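Local coordinates for protein thymidylate synthase thyX (Helicobacter pylori, PDB 3N3Y) that probably catalyses the reductive methylation of dUMP to dTMP, with methylenetetrahydrofolate as methyl donor and NADPH and reduced FAD as reductants, at residues L63-E68 against A201-H206; K70-G75 against T164-S169; E119-V124 against A157-Y162; S174-L179 against E211-H216. All coordinates share one frame; numbering follows the deposited sequence.

How the contacts relate
Contacts 1, 2 and 3 are buried, whereas contact 4 lies at the surface. Contacts 1 and 2 share strand 64-73: in contact 1 its side chains pack on a loop, and in contact 2 its backbone pairs with strand 163-171 and then turns into a helix at the nucleotide phosphate. Contact 3 joins two loops by one backbone hydrogen bond and by side-chain packing, and it meets contact 2 directly, R74 N and G75 N hydrogen-bonding to Y162 O and E160 O respectively. Contact 4 packs the C-terminal tail on helix 172-182, which follows strand 163-171; L175 of that helix also touches Y65, F67 and L202 of contact 1. Contacts 3 and 4 lie on opposite sides of the chain's centre.

Contact 1. Residues L63-E68 against A201-H206; sequences LYYNFE and ALPGEH
The methyl CD2 of L202 lies between two aromatic rings of strand 64-73, over a face of Y65 and at the edge of F67. It stands 4.0 Å from the centroid of the Y65 ring, only 20° off the normal, a CH-pi contact slightly offset toward the rim. The same methyl is 3.8 Å from F67 CZ, close to the plane of that ring. L202 CB leaves the backbone to one side of the strand, but with CG anti to the carbonyl carbon (chi1 -68°) the end of the side chain comes nearer, and the leucine is long enough for its CD2 to reach both rings. A201, with its small side chain, fits beside F67, its CB 4.1 Å from CE1.

Farther along, P203 CD approaches Y65 CE1 obliquely, and the chain turns back through a bond from H206 N to P203 O of 3.0 Å. This brings the H206 ring to the end of the tyrosine, where CD2 lies 3.0 Å from Y65 OH, near the imidazole plane. The ring planes are steeply inclined, at 77°. H206 NE2 is hydrogen-bonded to T17 O, while the buried Y65 OH has no hydrogen-bonding partner in the model. With A172 and L175 of helix 172-182 also touching Y65, this is hydrophobic core packing of the ThyX fold, a loop after helix 189-201 covering its antiparallel sheet beside the dUMP-binding Y16.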
# COMPACT_ATOMS: atom_id res chain seq x y z
N LEU A 63 -12.78 -3.36 9.20
CA LEU A 63 -12.91 -2.54 10.42
C LEU A 63 -11.90 -1.39 10.41
O LEU A 63 -10.70 -1.62 10.34
CB LEU A 63 -12.71 -3.40 11.67
CG LEU A 63 -13.61 -4.64 11.73
CD1 LEU A 63 -13.31 -5.50 12.94
CD2 LEU A 63 -15.08 -4.23 11.71
N TYR A 64 -12.42 -0.17 10.48
CA TYR A 64 -11.62 1.05 10.41
C TYR A 64 -11.80 1.91 11.66
O TYR A 64 -12.91 2.08 12.14
CB TYR A 64 -12.10 1.87 9.22
CG TYR A 64 -11.07 2.79 8.63
CD1 TYR A 64 -9.81 2.32 8.27
CD2 TYR A 64 -11.36 4.14 8.40
CE1 TYR A 64 -8.87 3.16 7.71
CE2 TYR A 64 -10.42 4.99 7.83
CZ TYR A 64 -9.18 4.49 7.48
OH TYR A 64 -8.23 5.31 6.91
N TYR A 65 -10.72 2.49 12.15
CA TYR A 65 -10.79 3.33 13.36
C TYR A 65 -10.22 4.72 13.13
O TYR A 65 -9.09 4.86 12.67
CB TYR A 65 -10.02 2.67 14.48
CG TYR A 65 -10.50 1.28 14.77
CD1 TYR A 65 -11.61 1.06 15.59
CD2 TYR A 65 -9.87 0.18 14.22
CE1 TYR A 65 -12.06 -0.22 15.87
CE2 TYR A 65 -10.31 -1.10 14.48
CZ TYR A 65 -11.40 -1.30 15.30
OH TYR A 65 -11.83 -2.58 15.55
N ASN A 66 -11.01 5.74 13.45
CA ASN A 66 -10.55 7.12 13.45
C ASN A 66 -10.19 7.63 14.84
O ASN A 66 -11.06 7.82 15.68
CB ASN A 66 -11.62 8.03 12.86
CG ASN A 66 -12.21 7.48 11.57
OD1 ASN A 66 -13.26 6.83 11.58
ND2 ASN A 66 -11.52 7.72 10.46
N PHE A 67 -8.91 7.87 15.07
CA PHE A 67 -8.42 8.35 16.36
C PHE A 67 -8.00 9.81 16.34
O PHE A 67 -7.75 10.40 15.29
CB PHE A 67 -7.20 7.57 16.81
CG PHE A 67 -7.44 6.11 17.02
CD1 PHE A 67 -7.91 5.65 18.24
CD2 PHE A 67 -7.15 5.19 16.02
CE1 PHE A 67 -8.10 4.31 18.45
CE2 PHE A 67 -7.34 3.84 16.23
CZ PHE A 67 -7.82 3.40 17.44
N GLU A 68 -7.91 10.36 17.54
CA GLU A 68 -7.27 11.65 17.73
C GLU A 68 -6.15 11.43 18.74
O GLU A 68 -6.36 10.78 19.76
CB GLU A 68 -8.29 12.67 18.23
CG GLU A 68 -7.84 14.11 18.09
CD GLU A 68 -8.56 15.04 19.09
OE1 GLU A 68 -9.79 14.89 19.26
OE2 GLU A 68 -7.88 15.90 19.69
N ALA A 201 -8.42 3.29 23.98
CA ALA A 201 -9.40 4.17 23.32
C ALA A 201 -10.43 3.39 22.51
O ALA A 201 -11.48 3.91 22.15
CB ALA A 201 -8.70 5.20 22.42
N LEU A 202 -10.14 2.13 22.23
CA LEU A 202 -11.05 1.31 21.44
C LEU A 202 -12.37 1.11 22.19
O LEU A 202 -12.38 1.08 23.42
CB LEU A 202 -10.43 -0.04 21.12
CG LEU A 202 -9.23 -0.06 20.16
CD1 LEU A 202 -8.60 -1.44 20.14
CD2 LEU A 202 -9.67 0.37 18.76
N PRO A 203 -13.48 0.95 21.45
CA PRO A 203 -14.72 0.56 22.11
C PRO A 203 -14.49 -0.79 22.79
O PRO A 203 -13.83 -1.63 22.19
CB PRO A 203 -15.71 0.38 20.95
CG PRO A 203 -15.02 0.89 19.72
CD PRO A 203 -13.55 0.80 19.98
N GLY A 204 -14.99 -0.98 24.01
CA GLY A 204 -14.81 -2.24 24.71
C GLY A 204 -15.26 -3.45 23.91
O GLY A 204 -14.66 -4.52 24.00
N GLU A 205 -16.31 -3.27 23.11
CA GLU A 205 -16.87 -4.37 22.33
C GLU A 205 -15.92 -4.89 21.24
O GLU A 205 -16.01 -6.05 20.84
CB GLU A 205 -18.24 -3.98 21.74
CG GLU A 205 -18.38 -4.25 20.24
CD GLU A 205 -19.61 -5.11 19.90
OE1 GLU A 205 -20.32 -4.78 18.91
OE2 GLU A 205 -19.86 -6.10 20.62
N HIS A 206 -14.99 -4.04 20.79
CA HIS A 206 -13.97 -4.45 19.81
C HIS A 206 -12.66 -4.91 20.47
O HIS A 206 -11.81 -5.52 19.81
CB HIS A 206 -13.62 -3.30 18.86
CG HIS A 206 -14.70 -2.96 17.87
ND1 HIS A 206 -16.01 -2.72 18.24
CD2 HIS A 206 -14.64 -2.73 16.54
CE1 HIS A 206 -16.71 -2.38 17.17
NE2 HIS A 206 -15.90 -2.38 16.13

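Contact 2. Residues K70-G75 against T164-S169; sequences KGLSRG and THLAYS. With UMP (2'-deoxyuridine 5'-monophosphate), chain G.
T164, the residue most covered here, faces both G71 and L72 on the neighbouring antiparallel strand. Its carbonyl O accepts G71 N at 3.2 Å and, weakly, L72 N, while its own N donates to L72 O at 2.7 Å in a nearly straight bond (163°). The extra residue is accommodated at G71, whose positive phi of 84° is readily adopted by glycine. The threonine side chain works in two directions. CG2 packs 3.2 Å from L72 O, and OG1, anti to the backbone N (chi1 -170°), meets a water at 2.6 Å. That water accepts a bond of 3.0 Å from R74 NH1, which also donates to OP1 of the dUMP phosphate at 2.6 Å; NH2 adds a weak bond to the same oxygen. R74 NE forms a salt bridge with E160 of a neighbouring subunit.

L72, on the same sheet face as T164, suits its buried place by being wholly apolar: CD2 comes within 4.4 Å of L166 CD2, and L80 of helix 74-80 packs against both leucines.

K70 lies on the other face beside H165, the two side chains running the same way. Its CG is 3.6 Å from H165 CD2 and its CD lies off-centre over the imidazole, a CH-pi contact that uses the aliphatic part of a lysine at an exposed position. H165 NE2 is held by E68 OE2. Pairing of one residue with two successive neighbours, the first a glycine, is a G1 beta bulge, set where strand 64-73 gives way to the helix whose R74 binds the dUMP phosphate.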
# COMPACT_ATOMS: atom_id res chain seq x y z
N LYS A 70 -3.21 13.48 20.98
CA LYS A 70 -2.67 14.76 21.45
C LYS A 70 -1.49 14.54 22.38
O LYS A 70 -1.51 13.65 23.22
CB LYS A 70 -3.74 15.61 22.16
CG LYS A 70 -5.09 15.64 21.47
CD LYS A 70 -5.82 16.98 21.67
CE LYS A 70 -6.09 17.27 23.15
NZ LYS A 70 -6.83 18.55 23.37
N GLY A 71 -0.45 15.34 22.21
CA GLY A 71 0.68 15.32 23.12
C GLY A 71 1.72 14.25 22.84
O GLY A 71 2.44 13.83 23.74
N LEU A 72 1.80 13.79 21.60
CA LEU A 72 2.82 12.85 21.20
C LEU A 72 4.06 13.68 20.79
O LEU A 72 3.92 14.76 20.21
CB LEU A 72 2.31 12.01 20.02
CG LEU A 72 3.18 10.83 19.59
CD1 LEU A 72 3.08 9.70 20.60
CD2 LEU A 72 2.83 10.35 18.18
N SER A 73 5.25 13.20 21.12
CA SER A 73 6.46 13.93 20.75
C SER A 73 6.72 13.77 19.25
O SER A 73 6.26 12.81 18.63
CB SER A 73 7.66 13.43 21.55
OG SER A 73 8.16 12.20 21.08
N ARG A 74 7.48 14.71 18.68
CA ARG A 74 7.90 14.61 17.28
C ARG A 74 8.77 13.38 17.08
O ARG A 74 8.72 12.75 16.01
CB ARG A 74 8.69 15.85 16.84
CG ARG A 74 7.97 17.17 17.03
CD ARG A 74 7.28 17.64 15.78
NE ARG A 74 8.22 17.90 14.69
CZ ARG A 74 7.85 18.17 13.44
NH1 ARG A 74 6.55 18.23 13.13
NH2 ARG A 74 8.77 18.38 12.50
N GLY A 75 9.58 13.06 18.09
CA GLY A 75 10.42 11.88 18.05
C GLY A 75 9.59 10.62 17.86
O GLY A 75 9.95 9.75 17.06
N THR A 164 3.27 17.22 19.24
CA THR A 164 2.47 17.30 18.04
C THR A 164 1.04 16.80 18.33
O THR A 164 0.76 16.28 19.41
CB THR A 164 3.12 16.49 16.89
OG1 THR A 164 2.45 16.77 15.65
CG2 THR A 164 3.07 15.00 17.17
N HIS A 165 0.16 16.94 17.34
CA HIS A 165 -1.25 16.60 17.44
C HIS A 165 -1.65 16.04 16.07
O HIS A 165 -1.23 16.56 15.03
CB HIS A 165 -2.03 17.87 17.78
CG HIS A 165 -3.52 17.71 17.83
ND1 HIS A 165 -4.38 18.76 17.58
CD2 HIS A 165 -4.30 16.64 18.11
CE1 HIS A 165 -5.63 18.35 17.71
NE2 HIS A 165 -5.61 17.07 18.02
N LEU A 166 -2.42 14.95 16.06
CA LEU A 166 -2.81 14.37 14.79
C LEU A 166 -4.12 13.61 14.81
O LEU A 166 -4.57 13.13 15.85
CB LEU A 166 -1.71 13.43 14.26
CG LEU A 166 -1.36 12.27 15.19
CD1 LEU A 166 -0.89 11.08 14.39
CD2 LEU A 166 -0.31 12.69 16.21
N ALA A 167 -4.74 13.53 13.64
CA ALA A 167 -5.77 12.54 13.37
C ALA A 167 -5.07 11.33 12.74
O ALA A 167 -4.26 11.46 11.82
CB ALA A 167 -6.83 13.11 12.45
N TYR A 168 -5.38 10.17 13.27
CA TYR A 168 -4.78 8.93 12.82
C TYR A 168 -5.89 7.94 12.50
O TYR A 168 -6.69 7.62 13.37
CB TYR A 168 -3.88 8.38 13.93
CG TYR A 168 -3.00 7.22 13.55
CD1 TYR A 168 -1.98 7.39 12.61
CD2 TYR A 168 -3.15 5.97 14.14
CE1 TYR A 168 -1.16 6.33 12.25
CE2 TYR A 168 -2.32 4.92 13.80
CZ TYR A 168 -1.33 5.11 12.85
OH TYR A 168 -0.51 4.08 12.49
N SER A 169 -5.94 7.44 11.27
CA SER A 169 -6.94 6.43 10.92
C SER A 169 -6.27 5.16 10.45
O SER A 169 -5.30 5.19 9.70
CB SER A 169 -7.89 6.94 9.84
OG SER A 169 -8.60 8.07 10.33
N1 UMP G . 4.42 17.43 6.27
C2 UMP G . 5.11 17.13 5.12
N3 UMP G . 5.53 18.16 4.30
C4 UMP G . 5.26 19.48 4.65
C5 UMP G . 4.56 19.77 5.82
C6 UMP G . 4.15 18.73 6.63
O2 UMP G . 5.35 15.95 4.83
O4 UMP G . 5.65 20.38 3.92
C1' UMP G . 4.01 16.32 7.14
C2' UMP G . 5.27 15.81 7.84
C3' UMP G . 4.83 15.62 9.28
C4' UMP G . 3.67 16.60 9.45
O3' UMP G . 4.34 14.31 9.44
O4' UMP G . 3.14 16.78 8.15
C5' UMP G . 4.14 17.95 10.00
O5' UMP G . 5.35 18.30 9.36
P UMP G . 6.13 19.70 9.56
OP1 UMP G . 6.48 19.77 11.01
OP2 UMP G . 5.28 20.86 9.09
OP3 UMP G . 7.36 19.69 8.72
O HOH W 1 3.94 18.60 14.50

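Contact 3. Residues E119-V124 against A157-Y162; sequences EFLVFV and AMPESY
L121 and Y162 form a single backbone bridge between two loops, the second folded into a type I beta turn from P159 to Y162 and leading into strand 163-171. The polar link is V122 N to S161 O, 2.8 Å and nearly straight at 167°. Two CA-H...O contacts continue it on the F120 side, L121 CA to S161 O at 3.4 Å and Y162 CA to F120 O at 3.5 Å, so that S161 O is approached by two successive residues.

The hydroxyls serve other parts of the fold: S161 OG is hydrogen-bonded to S133 OG and to Y156 O of a neighbouring subunit, and Y162 OH to E99 OE2.

Apolar contacts centre on L121, whose methyl CD2 reaches P159 CG at 4.0 Å and Y162 CD2 at 4.2 Å. A flexible leucine can fill this corner between the rigid proline ring and the tyrosine. With CG anti to its backbone N (chi1 -161°), Y162 sets its ring beside F120, the two side chains running the same way and F120 CB lying 4.2 Å from Y162 CE2. There F120 O stands over one face of the tyrosine ring, toward the rim, 3.8 Å from Y162 CD2.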
# COMPACT_ATOMS: atom_id res chain seq x y z
N GLU A 119 3.49 22.12 28.43
CA GLU A 119 2.45 22.31 27.44
C GLU A 119 2.99 22.06 26.03
O GLU A 119 2.24 21.70 25.14
CB GLU A 119 1.87 23.73 27.50
CG GLU A 119 0.75 23.96 26.49
CD GLU A 119 0.45 25.44 26.20
OE1 GLU A 119 0.90 26.33 26.97
OE2 GLU A 119 -0.25 25.72 25.20
N PHE A 120 4.29 22.26 25.84
CA PHE A 120 4.88 22.17 24.52
C PHE A 120 5.84 21.01 24.36
O PHE A 120 6.24 20.69 23.26
CB PHE A 120 5.62 23.46 24.19
CG PHE A 120 4.75 24.68 24.15
CD1 PHE A 120 3.95 24.94 23.05
CD2 PHE A 120 4.75 25.58 25.21
CE1 PHE A 120 3.14 26.06 23.01
CE2 PHE A 120 3.94 26.71 25.18
CZ PHE A 120 3.14 26.95 24.07
N LEU A 121 6.24 20.40 25.47
CA LEU A 121 7.26 19.36 25.44
C LEU A 121 6.79 18.08 26.09
O LEU A 121 6.05 18.11 27.05
CB LEU A 121 8.50 19.83 26.18
CG LEU A 121 9.18 21.06 25.62
CD1 LEU A 121 10.39 21.40 26.46
CD2 LEU A 121 9.56 20.83 24.15
N VAL A 122 7.26 16.95 25.57
CA VAL A 122 7.08 15.68 26.25
C VAL A 122 8.25 15.45 27.20
O VAL A 122 9.40 15.43 26.79
CB VAL A 122 7.02 14.51 25.23
CG1 VAL A 122 6.95 13.15 25.96
CG2 VAL A 122 5.83 14.68 24.30
N PHE A 123 7.95 15.29 28.48
CA PHE A 123 9.01 15.02 29.45
C PHE A 123 9.20 13.53 29.58
O PHE A 123 8.24 12.77 29.46
CB PHE A 123 8.66 15.61 30.82
CG PHE A 123 9.00 17.06 30.96
CD1 PHE A 123 9.20 17.85 29.84
CD2 PHE A 123 9.11 17.65 32.21
CE1 PHE A 123 9.51 19.19 29.96
CE2 PHE A 123 9.41 18.99 32.35
CZ PHE A 123 9.61 19.77 31.22
N VAL A 124 10.44 13.12 29.79
CA VAL A 124 10.73 11.71 30.06
C VAL A 124 11.21 11.56 31.50
O VAL A 124 11.28 12.54 32.25
CB VAL A 124 11.80 11.16 29.11
CG1 VAL A 124 11.27 11.16 27.70
CG2 VAL A 124 13.10 11.96 29.23
N ALA A 157 15.72 24.35 14.86
CA ALA A 157 16.20 24.40 16.23
C ALA A 157 15.29 23.64 17.20
O ALA A 157 15.56 23.58 18.38
CB ALA A 157 16.35 25.84 16.68
N MET A 158 14.21 23.08 16.70
CA MET A 158 13.22 22.47 17.57
C MET A 158 13.67 21.09 18.09
O MET A 158 14.20 20.28 17.33
CB MET A 158 11.90 22.37 16.80
CG MET A 158 10.79 21.63 17.49
SD MET A 158 9.31 21.70 16.46
CE MET A 158 9.94 20.95 14.95
N PRO A 159 13.46 20.82 19.39
CA PRO A 159 13.85 19.51 19.93
C PRO A 159 12.81 18.45 19.55
O PRO A 159 11.64 18.77 19.32
CB PRO A 159 13.83 19.76 21.43
CG PRO A 159 12.66 20.66 21.60
CD PRO A 159 12.77 21.63 20.41
N GLU A 160 13.23 17.19 19.51
CA GLU A 160 12.31 16.10 19.18
C GLU A 160 11.22 15.88 20.23
O GLU A 160 10.21 15.26 19.94
CB GLU A 160 13.08 14.80 18.96
CG GLU A 160 14.14 14.92 17.90
CD GLU A 160 13.83 14.08 16.69
OE1 GLU A 160 13.46 12.89 16.88
OE2 GLU A 160 13.96 14.59 15.55
N SER A 161 11.41 16.38 21.44
CA SER A 161 10.39 16.23 22.46
C SER A 161 9.22 17.19 22.25
O SER A 161 8.26 17.18 23.01
CB SER A 161 10.97 16.39 23.86
OG SER A 161 11.64 17.62 23.98
N TYR A 162 9.31 18.04 21.23
CA TYR A 162 8.24 18.98 20.96
C TYR A 162 6.92 18.25 20.66
O TYR A 162 6.89 17.29 19.89
CB TYR A 162 8.60 19.86 19.79
CG TYR A 162 7.79 21.13 19.75
CD1 TYR A 162 6.60 21.20 19.04
CD2 TYR A 162 8.20 22.25 20.45
CE1 TYR A 162 5.84 22.37 19.03
CE2 TYR A 162 7.46 23.42 20.44
CZ TYR A 162 6.29 23.47 19.73
OH TYR A 162 5.57 24.64 19.73

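Contact 4. Residues S174-L179 against E211-H216; sequences SLQNLL and EDCLKH. With FAD (flavin-adenine dinucleotide), chain F.
C213 directs its CB toward helix 172-182, where it meets Q176 and L179, residues one turn apart. Its CB lies 3.7 Å from L179 CB, and SG, anti to its own carbonyl carbon (chi1 -63°), turns to Q176, 3.7 Å from CB and 3.6 Å from O. A small, polarisable thiol suits so close an approach to the helix backbone. Q176 O is hydrogen-bonded to T180 OG1; SG lies against it at van der Waals distance.

L179 likewise points toward the tail. Besides C213 it meets L214, which starts off to one side but brings its CD2 to 4.1 Å from L179 CB. F199 of helix 189-201 also touches L214 and A195 touches L179, so the two leucines join an apolar patch that runs from buried L179 to the partly exposed L214.

H216, the C-terminal residue, turns the edge of its ring to the helix, with L179 O near the ring plane but 4.5 Å from NE2. S183 OG spans that distance, hydrogen-bonded both to H216 NE2 and to L179 O. Within the tail, K215 NZ forms a salt bridge of 2.7 Å with D212 OD1, fitting for charged groups at the surface.

N177 points away from the tail, its CG anti to the backbone N (chi1 -177°), and ND2 donates to FAD O1P at 3.2 Å (155°). Helix 172-182 thus carries the C-terminal tail on one side and the FAD pyrophosphate on another, in the ThyX FAD site that three subunits build together.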
# COMPACT_ATOMS: atom_id res chain seq x y z
N SER A 174 -4.12 -3.68 10.27
CA SER A 174 -2.91 -2.88 10.42
C SER A 174 -2.73 -2.50 11.88
O SER A 174 -1.62 -2.52 12.40
CB SER A 174 -2.96 -1.63 9.55
OG SER A 174 -1.69 -1.01 9.53
N LEU A 175 -3.84 -2.17 12.55
CA LEU A 175 -3.78 -1.85 13.97
C LEU A 175 -3.21 -3.01 14.78
O LEU A 175 -2.44 -2.78 15.71
CB LEU A 175 -5.15 -1.44 14.52
CG LEU A 175 -5.18 -0.99 15.99
CD1 LEU A 175 -4.15 0.12 16.28
CD2 LEU A 175 -6.57 -0.52 16.35
N GLN A 176 -3.55 -4.25 14.41
CA GLN A 176 -2.97 -5.39 15.12
C GLN A 176 -1.46 -5.40 14.99
O GLN A 176 -0.77 -5.63 15.98
CB GLN A 176 -3.51 -6.73 14.62
CG GLN A 176 -4.94 -7.03 15.01
CD GLN A 176 -5.37 -8.43 14.60
OE1 GLN A 176 -6.23 -9.05 15.23
NE2 GLN A 176 -4.75 -8.95 13.54
N ASN A 177 -0.96 -5.21 13.77
CA ASN A 177 0.47 -5.14 13.49
C ASN A 177 1.12 -4.04 14.36
O ASN A 177 2.05 -4.32 15.11
CB ASN A 177 0.71 -4.90 11.98
CG ASN A 177 2.21 -4.89 11.59
OD1 ASN A 177 2.96 -5.83 11.87
ND2 ASN A 177 2.64 -3.81 10.94
N LEU A 178 0.61 -2.82 14.27
CA LEU A 178 1.07 -1.71 15.09
C LEU A 178 1.19 -2.08 16.58
O LEU A 178 2.25 -1.90 17.18
CB LEU A 178 0.15 -0.50 14.92
CG LEU A 178 0.55 0.79 15.66
CD1 LEU A 178 1.99 1.16 15.34
CD2 LEU A 178 -0.38 1.96 15.31
N LEU A 179 0.10 -2.61 17.15
CA LEU A 179 0.07 -2.94 18.57
C LEU A 179 1.12 -3.97 18.94
O LEU A 179 1.77 -3.85 19.97
CB LEU A 179 -1.31 -3.43 19.00
CG LEU A 179 -2.44 -2.41 18.90
CD1 LEU A 179 -3.73 -3.01 19.42
CD2 LEU A 179 -2.10 -1.16 19.66
N GLU A 211 -6.79 -7.74 22.11
CA GLU A 211 -6.30 -7.96 23.48
C GLU A 211 -4.94 -8.67 23.54
O GLU A 211 -4.09 -8.33 24.37
CB GLU A 211 -7.34 -8.73 24.31
CG GLU A 211 -7.77 -10.05 23.68
CD GLU A 211 -9.00 -10.65 24.37
OE1 GLU A 211 -9.85 -11.26 23.65
OE2 GLU A 211 -9.11 -10.52 25.61
N ASP A 212 -4.73 -9.62 22.64
CA ASP A 212 -3.56 -10.50 22.70
C ASP A 212 -2.32 -9.99 21.94
O ASP A 212 -1.23 -10.54 22.08
CB ASP A 212 -3.94 -11.91 22.22
CG ASP A 212 -5.19 -12.44 22.93
OD1 ASP A 212 -5.27 -12.33 24.18
OD2 ASP A 212 -6.09 -12.96 22.24
N CYS A 213 -2.50 -8.94 21.12
CA CYS A 213 -1.36 -8.26 20.48
C CYS A 213 -0.39 -7.72 21.53
O CYS A 213 0.83 -7.81 21.36
CB CYS A 213 -1.84 -7.09 19.60
SG CYS A 213 -2.90 -7.52 18.19
N LEU A 214 -0.95 -7.17 22.60
CA LEU A 214 -0.18 -6.55 23.68
C LEU A 214 0.51 -7.57 24.58
O LEU A 214 1.37 -7.21 25.40
CB LEU A 214 -1.11 -5.68 24.54
CG LEU A 214 -1.94 -4.63 23.80
CD1 LEU A 214 -2.88 -3.92 24.77
CD2 LEU A 214 -1.04 -3.63 23.11
N LYS A 215 0.13 -8.84 24.44
CA LYS A 215 0.75 -9.92 25.19
C LYS A 215 2.09 -10.31 24.58
O LYS A 215 2.18 -10.66 23.39
CB LYS A 215 -0.17 -11.15 25.24
CG LYS A 215 -1.49 -10.94 25.97
CD LYS A 215 -2.35 -12.20 25.97
CE LYS A 215 -3.66 -11.99 26.72
NZ LYS A 215 -4.59 -13.16 26.63
N HIS A 216 3.15 -10.23 25.39
CA HIS A 216 4.48 -10.63 24.95
C HIS A 216 5.12 -11.54 26.00
O HIS A 216 4.79 -11.47 27.19
CB HIS A 216 5.37 -9.39 24.69
CG HIS A 216 4.88 -8.52 23.57
ND1 HIS A 216 5.08 -8.83 22.24
CD2 HIS A 216 4.23 -7.33 23.58
CE1 HIS A 216 4.56 -7.87 21.48
NE2 HIS A 216 4.04 -6.95 22.27
OXT HIS A 216 5.98 -12.37 25.68
PA FAD F . 3.55 -0.97 7.68
O1A FAD F . 2.28 -0.30 8.13
O2A FAD F . 4.55 -0.08 6.98
O5B FAD F . 3.16 -2.24 6.78
C5B FAD F . 2.12 -3.12 7.18
C4B FAD F . 2.41 -4.42 6.47
O4B FAD F . 2.31 -4.19 5.07
C3B FAD F . 3.84 -4.86 6.71
O3B FAD F . 3.96 -5.68 7.85
C2B FAD F . 4.21 -5.56 5.43
O2B FAD F . 3.72 -6.88 5.49
C1B FAD F . 3.35 -4.86 4.40
N9A FAD F . 4.04 -3.86 3.58
C8A FAD F . 3.82 -2.51 3.62
N7A FAD F . 4.61 -1.94 2.69
C5A FAD F . 5.33 -2.90 2.06
C6A FAD F . 6.28 -2.84 1.06
N6A FAD F . 6.52 -1.70 0.39
N1A FAD F . 6.85 -4.02 0.63
C2A FAD F . 6.48 -5.23 1.19
N3A FAD F . 5.53 -5.27 2.19
C4A FAD F . 4.98 -4.12 2.61
N1 FAD F . 13.36 1.41 10.73
C2 FAD F . 14.60 1.85 10.28
O2 FAD F . 14.74 2.37 9.18
N3 FAD F . 15.71 1.71 11.09
C4 FAD F . 15.58 1.13 12.33
O4 FAD F . 16.58 1.02 13.04
C4X FAD F . 14.33 0.69 12.78
N5 FAD F . 14.21 0.12 14.01
C5X FAD F . 12.98 -0.31 14.48
C6 FAD F . 12.90 -0.88 15.75
C7 FAD F . 11.68 -1.32 16.23
C7M FAD F . 11.59 -1.94 17.60
C8 FAD F . 10.53 -1.19 15.44
C8M FAD F . 9.21 -1.67 15.98
C9 FAD F . 10.62 -0.62 14.16
C9A FAD F . 11.85 -0.17 13.67
N10 FAD F . 11.96 0.41 12.41
C10 FAD F . 13.21 0.84 11.97
C1' FAD F . 10.77 0.59 11.51
C2' FAD F . 10.45 -0.66 10.69
O2' FAD F . 11.47 -0.92 9.77
C3' FAD F . 9.10 -0.54 9.95
O3' FAD F . 9.15 0.42 8.92
C4' FAD F . 7.96 -0.15 10.89
O4' FAD F . 8.03 -0.93 12.06
C5' FAD F . 6.61 -0.38 10.21
O5' FAD F . 6.48 -1.78 10.04
P FAD F . 5.60 -2.47 8.87
O1P FAD F . 5.35 -3.92 9.23
O2P FAD F . 6.27 -2.32 7.54
O3P FAD F . 4.20 -1.69 8.96